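Local coordinates for uncharacterized protein YacP (Bacillus subtilis, PDB 5MQ8) that acts as an endoribonuclease that takes part in ribosome-dependent mRNA decay, at residues N24-A38 and L56-V69. Sequence-based numbering, arbitrary orientation.
Sequences NSFEEARDVLIQKMA and LVKGLEKKQTNHRV
A salt-bridge network of E27, R30 and D31 with K58, E61 and K63 ties helix 23-44 to the irregular connection between strands 47-52 and 70-73. Within it, the R30 guanidinium also grips one backbone carbonyl oxygen side-on: NH2 lies 2.9 Å and NE 3.2 Å from K58 O. Both bonds run in the guanidinium plane, yet they meet the carbonyl from the same face, the NH2 73° out of its plane. The side chain starts with CG anti to the backbone N (chi1 171°) and then bends at chi2 and chi3, which brings NE and NH2 to the K58 carbonyl. With NH1 bonded to D31 OD1, three bonds near the guanidinium plane fix its rotation; L60 CD1 packs over the centre of one face, 3.6 Å above it. The extended K63, though poorly ordered, brings NZ to the syn lone pair of D31 OD2 at 3.0 Å and more weakly to E27 OE2; a water links E27 OE2 with R30 NH2. At one end, K58 N donates to S25 O (2.9 Å, 165°). Toward the other, I34 CD1 meets T65 CG2, and V69 CG2 lies 3.8 Å from A38 CB. A38 CB also touches the side chain of N66, whose OD1 accepts from R68 N in an Asx turn; R68 NH1 forms a salt bridge to E162 of the second subunit. Helix 23-44 belongs to the beta-alpha-beta crossover between parallel strands 3-7 and 47-52, consistent with the alpha/beta fold of PIN-clan NYN domains.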
loop_
_atom_site.group_PDB
_atom_site.type_symbol
_atom_site.label_atom_id
_atom_site.label_comp_id
_atom_site.label_asym_id
_atom_site.label_seq_id
_atom_site.Cartn_x
_atom_site.Cartn_y
_atom_site.Cartn_z
ATOM N N ASN A 24 9.252 6.833 -23.734
ATOM C CA ASN A 24 7.970 7.344 -24.234
ATOM C C ASN A 24 7.675 8.784 -23.732
ATOM O O ASN A 24 6.628 9.039 -23.133
ATOM C CB ASN A 24 6.831 6.345 -23.923
ATOM C CG ASN A 24 5.486 6.602 -24.595
ATOM O OD1 ASN A 24 4.452 6.146 -24.121
ATOM N ND2 ASN A 24 5.450 7.322 -25.719
ATOM N N SER A 25 8.638 9.711 -23.970
ATOM C CA SER A 25 8.595 11.134 -23.598
ATOM C C SER A 25 8.382 11.356 -22.070
ATOM O O SER A 25 7.480 12.090 -21.639
ATOM C CB SER A 25 7.576 11.902 -24.446
ATOM O OG SER A 25 7.949 11.935 -25.814
ATOM N N PHE A 26 9.246 10.696 -21.264
ATOM C CA PHE A 26 9.290 10.749 -19.798
ATOM C C PHE A 26 7.962 10.348 -19.122
ATOM O O PHE A 26 7.594 10.936 -18.107
ATOM C CB PHE A 26 9.773 12.137 -19.324
ATOM C CG PHE A 26 11.173 12.507 -19.746
ATOM C CD1 PHE A 26 12.269 12.157 -18.962
ATOM C CD2 PHE A 26 11.397 13.246 -20.906
ATOM C CE1 PHE A 26 13.566 12.533 -19.332
ATOM C CE2 PHE A 26 12.697 13.605 -21.286
ATOM C CZ PHE A 26 13.770 13.248 -20.494
ATOM N N GLU A 27 7.259 9.339 -19.686
ATOM C CA GLU A 27 5.961 8.855 -19.205
ATOM C C GLU A 27 6.002 8.398 -17.749
ATOM O O GLU A 27 5.115 8.758 -16.975
ATOM C CB GLU A 27 5.417 7.749 -20.115
ATOM C CG GLU A 27 4.009 7.301 -19.751
ATOM C CD GLU A 27 3.426 6.167 -20.569
ATOM O OE1 GLU A 27 4.195 5.276 -21.000
ATOM O OE2 GLU A 27 2.185 6.144 -20.736
ATOM N N GLU A 28 7.031 7.613 -17.383
ATOM C CA GLU A 28 7.220 7.121 -16.029
ATOM C C GLU A 28 7.613 8.261 -15.093
ATOM O O GLU A 28 7.070 8.344 -13.989
ATOM C CB GLU A 28 8.229 5.967 -15.987
ATOM C CG GLU A 28 7.597 4.648 -16.393
ATOM C CD GLU A 28 8.502 3.438 -16.539
ATOM O OE1 GLU A 28 9.550 3.366 -15.857
ATOM O OE2 GLU A 28 8.138 2.539 -17.330
ATOM N N ALA A 29 8.505 9.163 -15.547
ATOM C CA ALA A 29 8.941 10.309 -14.742
ATOM C C ALA A 29 7.763 11.248 -14.407
ATOM O O ALA A 29 7.650 11.716 -13.272
ATOM C CB ALA A 29 10.047 11.063 -15.455
ATOM N N ARG A 30 6.867 11.466 -15.385
ATOM C CA ARG A 30 5.653 12.271 -15.270
ATOM C C ARG A 30 4.717 11.657 -14.206
ATOM O O ARG A 30 4.269 12.364 -13.307
ATOM C CB ARG A 30 4.974 12.372 -16.643
ATOM C CG ARG A 30 3.591 13.004 -16.652
ATOM C CD ARG A 30 2.538 11.951 -16.923
ATOM N NE ARG A 30 2.276 11.811 -18.341
ATOM C CZ ARG A 30 1.704 10.751 -18.896
ATOM N NH1 ARG A 30 1.359 9.704 -18.153
ATOM N NH2 ARG A 30 1.482 10.721 -20.199
ATOM N N ASP A 31 4.469 10.342 -14.298
ATOM C CA ASP A 31 3.630 9.596 -13.365
ATOM C C ASP A 31 4.154 9.639 -11.932
ATOM O O ASP A 31 3.369 9.876 -11.019
ATOM C CB ASP A 31 3.475 8.142 -13.841
ATOM C CG ASP A 31 2.612 7.970 -15.087
ATOM O OD1 ASP A 31 1.918 8.938 -15.471
ATOM O OD2 ASP A 31 2.625 6.860 -15.667
ATOM N N VAL A 32 5.479 9.421 -11.733
ATOM C CA VAL A 32 6.108 9.464 -10.411
ATOM C C VAL A 32 5.976 10.880 -9.834
ATOM O O VAL A 32 5.563 11.023 -8.675
ATOM C CB VAL A 32 7.574 8.948 -10.411
ATOM C CG1 VAL A 32 8.234 9.150 -9.042
ATOM C CG2 VAL A 32 7.638 7.478 -10.817
ATOM N N LEU A 33 6.256 11.915 -10.669
ATOM C CA LEU A 33 6.142 13.311 -10.253
ATOM C C LEU A 33 4.731 13.670 -9.794
ATOM O O LEU A 33 4.588 14.289 -8.741
ATOM C CB LEU A 33 6.657 14.281 -11.345
ATOM C CG LEU A 33 6.526 15.784 -11.069
ATOM C CD1 LEU A 33 7.335 16.206 -9.815
ATOM C CD2 LEU A 33 6.952 16.582 -12.291
ATOM N N ILE A 34 3.696 13.248 -10.547
ATOM C CA ILE A 34 2.286 13.488 -10.169
ATOM C C ILE A 34 1.952 12.876 -8.802
ATOM O O ILE A 34 1.282 13.530 -7.988
ATOM C CB ILE A 34 1.314 13.025 -11.283
ATOM C CG1 ILE A 34 1.466 13.910 -12.536
ATOM C CG2 ILE A 34 -0.135 13.011 -10.795
ATOM C CD1 ILE A 34 0.969 13.256 -13.816
ATOM N N GLN A 35 2.441 11.641 -8.541
ATOM C CA GLN A 35 2.216 10.943 -7.273
ATOM C C GLN A 35 2.906 11.688 -6.120
ATOM O O GLN A 35 2.285 11.880 -5.076
ATOM C CB GLN A 35 2.634 9.454 -7.360
ATOM C CG GLN A 35 2.437 8.626 -6.065
ATOM C CD GLN A 35 1.067 8.725 -5.402
ATOM O OE1 GLN A 35 0.950 8.863 -4.180
ATOM N NE2 GLN A 35 0.003 8.679 -6.178
ATOM N N LYS A 36 4.152 12.160 -6.342
ATOM C CA LYS A 36 4.902 12.961 -5.370
ATOM C C LYS A 36 4.155 14.256 -5.045
ATOM O O LYS A 36 4.091 14.645 -3.876
ATOM C CB LYS A 36 6.327 13.291 -5.878
ATOM C CG LYS A 36 7.276 12.098 -6.044
ATOM C CD LYS A 36 7.398 11.246 -4.791
ATOM C CE LYS A 36 6.857 9.860 -5.051
ATOM N NZ LYS A 36 6.230 9.259 -3.842
ATOM N N MET A 37 3.565 14.897 -6.075
ATOM C CA MET A 37 2.806 16.129 -5.904
ATOM C C MET A 37 1.454 15.907 -5.198
ATOM O O MET A 37 0.974 16.826 -4.531
ATOM C CB MET A 37 2.662 16.915 -7.221
ATOM C CG MET A 37 4.000 17.543 -7.731
ATOM S SD MET A 37 5.202 18.150 -6.504
ATOM C CE MET A 37 4.424 19.447 -5.920
ATOM N N ALA A 38 0.870 14.687 -5.302
ATOM C CA ALA A 38 -0.365 14.307 -4.603
ATOM C C ALA A 38 -0.061 14.258 -3.110
ATOM O O ALA A 38 -0.803 14.841 -2.334
ATOM C CB ALA A 38 -0.861 12.950 -5.090
ATOM N N LEU A 56 7.750 18.211 -24.793
ATOM C CA LEU A 56 8.786 17.418 -24.118
ATOM C C LEU A 56 8.235 16.254 -23.286
ATOM O O LEU A 56 8.923 15.241 -23.113
ATOM C CB LEU A 56 9.672 18.323 -23.240
ATOM C CG LEU A 56 10.340 19.526 -23.926
ATOM C CD1 LEU A 56 10.613 20.630 -22.933
ATOM C CD2 LEU A 56 11.620 19.118 -24.634
ATOM N N VAL A 57 7.020 16.408 -22.734
ATOM C CA VAL A 57 6.427 15.377 -21.886
ATOM C C VAL A 57 5.186 14.779 -22.537
ATOM O O VAL A 57 4.343 15.511 -23.064
ATOM C CB VAL A 57 6.149 15.885 -20.438
ATOM C CG1 VAL A 57 5.660 14.751 -19.524
ATOM C CG2 VAL A 57 7.383 16.563 -19.835
ATOM N N LYS A 58 5.089 13.436 -22.475
ATOM C CA LYS A 58 3.996 12.618 -22.993
ATOM C C LYS A 58 2.661 13.062 -22.396
ATOM O O LYS A 58 2.541 13.202 -21.173
ATOM C CB LYS A 58 4.279 11.136 -22.675
ATOM C CG LYS A 58 3.153 10.157 -22.981
ATOM C CD LYS A 58 3.168 9.595 -24.389
ATOM C CE LYS A 58 1.795 9.112 -24.799
ATOM N NZ LYS A 58 1.356 7.916 -24.021
ATOM N N GLY A 59 1.688 13.294 -23.278
ATOM C CA GLY A 59 0.336 13.695 -22.912
ATOM C C GLY A 59 -0.413 12.582 -22.207
ATOM O O GLY A 59 -0.108 11.396 -22.397
ATOM N N LEU A 60 -1.367 12.973 -21.352
ATOM C CA LEU A 60 -2.203 12.072 -20.559
ATOM C C LEU A 60 -3.097 11.182 -21.431
ATOM O O LEU A 60 -3.230 9.988 -21.134
ATOM C CB LEU A 60 -3.050 12.891 -19.565
ATOM C CG LEU A 60 -2.657 12.877 -18.079
ATOM C CD1 LEU A 60 -1.154 12.785 -17.861
ATOM C CD2 LEU A 60 -3.196 14.107 -17.371
ATOM N N GLU A 61 -3.678 11.756 -22.520
ATOM C CA GLU A 61 -4.591 11.088 -23.462
ATOM C C GLU A 61 -5.801 10.513 -22.701
ATOM O O GLU A 61 -6.661 11.286 -22.269
ATOM C CB GLU A 61 -3.871 10.016 -24.322
ATOM C CG GLU A 61 -2.871 10.559 -25.328
ATOM C CD GLU A 61 -2.304 9.507 -26.265
ATOM O OE1 GLU A 61 -2.725 9.471 -27.444
ATOM O OE2 GLU A 61 -1.443 8.713 -25.817
ATOM N N LYS A 62 -5.830 9.179 -22.479
ATOM C CA LYS A 62 -6.896 8.490 -21.746
ATOM C C LYS A 62 -6.763 8.747 -20.243
ATOM O O LYS A 62 -7.742 9.149 -19.612
ATOM C CB LYS A 62 -6.863 6.973 -22.034
ATOM C CG LYS A 62 -8.030 6.192 -21.433
ATOM C CD LYS A 62 -7.980 4.718 -21.812
ATOM C CE LYS A 62 -9.342 4.068 -21.733
ATOM N NZ LYS A 62 -9.721 3.717 -20.339
ATOM N N LYS A 63 -5.547 8.501 -19.687
ATOM C CA LYS A 63 -5.173 8.608 -18.273
ATOM C C LYS A 63 -5.847 9.744 -17.507
ATOM O O LYS A 63 -5.685 10.927 -17.838
ATOM C CB LYS A 63 -3.644 8.695 -18.108
ATOM C CG LYS A 63 -2.994 7.412 -17.609
ATOM C CD LYS A 63 -1.476 7.465 -17.759
ATOM C CE LYS A 63 -0.822 6.143 -17.436
ATOM N NZ LYS A 63 0.616 6.116 -17.823
ATOM N N GLN A 64 -6.641 9.362 -16.507
ATOM C CA GLN A 64 -7.271 10.308 -15.608
ATOM C C GLN A 64 -6.386 10.265 -14.368
ATOM O O GLN A 64 -6.382 9.268 -13.638
ATOM C CB GLN A 64 -8.741 9.947 -15.317
ATOM C CG GLN A 64 -9.532 11.071 -14.625
ATOM C CD GLN A 64 -9.321 12.441 -15.242
ATOM O OE1 GLN A 64 -8.594 13.286 -14.705
ATOM N NE2 GLN A 64 -9.928 12.679 -16.397
ATOM N N THR A 65 -5.548 11.305 -14.208
ATOM C CA THR A 65 -4.562 11.414 -13.129
ATOM C C THR A 65 -5.175 11.626 -11.748
ATOM O O THR A 65 -6.396 11.794 -11.615
ATOM C CB THR A 65 -3.502 12.485 -13.444
ATOM O OG1 THR A 65 -4.117 13.652 -14.002
ATOM C CG2 THR A 65 -2.416 11.963 -14.353
ATOM N N ASN A 66 -4.296 11.611 -10.720
ATOM C CA ASN A 66 -4.623 11.791 -9.306
ATOM C C ASN A 66 -5.475 13.041 -9.084
ATOM O O ASN A 66 -5.067 14.137 -9.468
ATOM C CB ASN A 66 -3.334 11.854 -8.476
ATOM C CG ASN A 66 -3.494 11.380 -7.057
ATOM O OD1 ASN A 66 -4.314 11.893 -6.279
ATOM N ND2 ASN A 66 -2.685 10.403 -6.678
ATOM N N HIS A 67 -6.667 12.860 -8.479
ATOM C CA HIS A 67 -7.628 13.926 -8.173
ATOM C C HIS A 67 -7.016 15.011 -7.272
ATOM O O HIS A 67 -7.531 16.131 -7.217
ATOM C CB HIS A 67 -8.906 13.335 -7.543
ATOM C CG HIS A 67 -8.701 12.708 -6.195
ATOM N ND1 HIS A 67 -8.381 11.367 -6.059
ATOM C CD2 HIS A 67 -8.776 13.267 -4.961
ATOM C CE1 HIS A 67 -8.268 11.158 -4.755
ATOM N NE2 HIS A 67 -8.500 12.269 -4.057
ATOM N N ARG A 68 -5.917 14.665 -6.569
ATOM C CA ARG A 68 -5.188 15.567 -5.681
ATOM C C ARG A 68 -4.346 16.563 -6.472
ATOM O O ARG A 68 -3.883 17.539 -5.893
ATOM C CB ARG A 68 -4.253 14.753 -4.762
ATOM C CG ARG A 68 -4.381 15.030 -3.263
ATOM C CD ARG A 68 -5.310 14.041 -2.567
ATOM N NE ARG A 68 -4.840 12.654 -2.626
ATOM C CZ ARG A 68 -5.578 11.603 -2.279
ATOM N NH1 ARG A 68 -6.813 11.772 -1.821
ATOM N NH2 ARG A 68 -5.082 10.378 -2.365
ATOM N N VAL A 69 -4.076 16.299 -7.763
ATOM C CA VAL A 69 -3.184 17.167 -8.547
ATOM C C VAL A 69 -3.790 17.599 -9.857
ATOM O O VAL A 69 -4.117 16.758 -10.693
ATOM C CB VAL A 69 -1.800 16.506 -8.823
ATOM C CG1 VAL A 69 -0.773 17.534 -9.268
ATOM C CG2 VAL A 69 -1.290 15.742 -7.627
HETATM O O HOH W 1 0.155 8.171 -20.950
#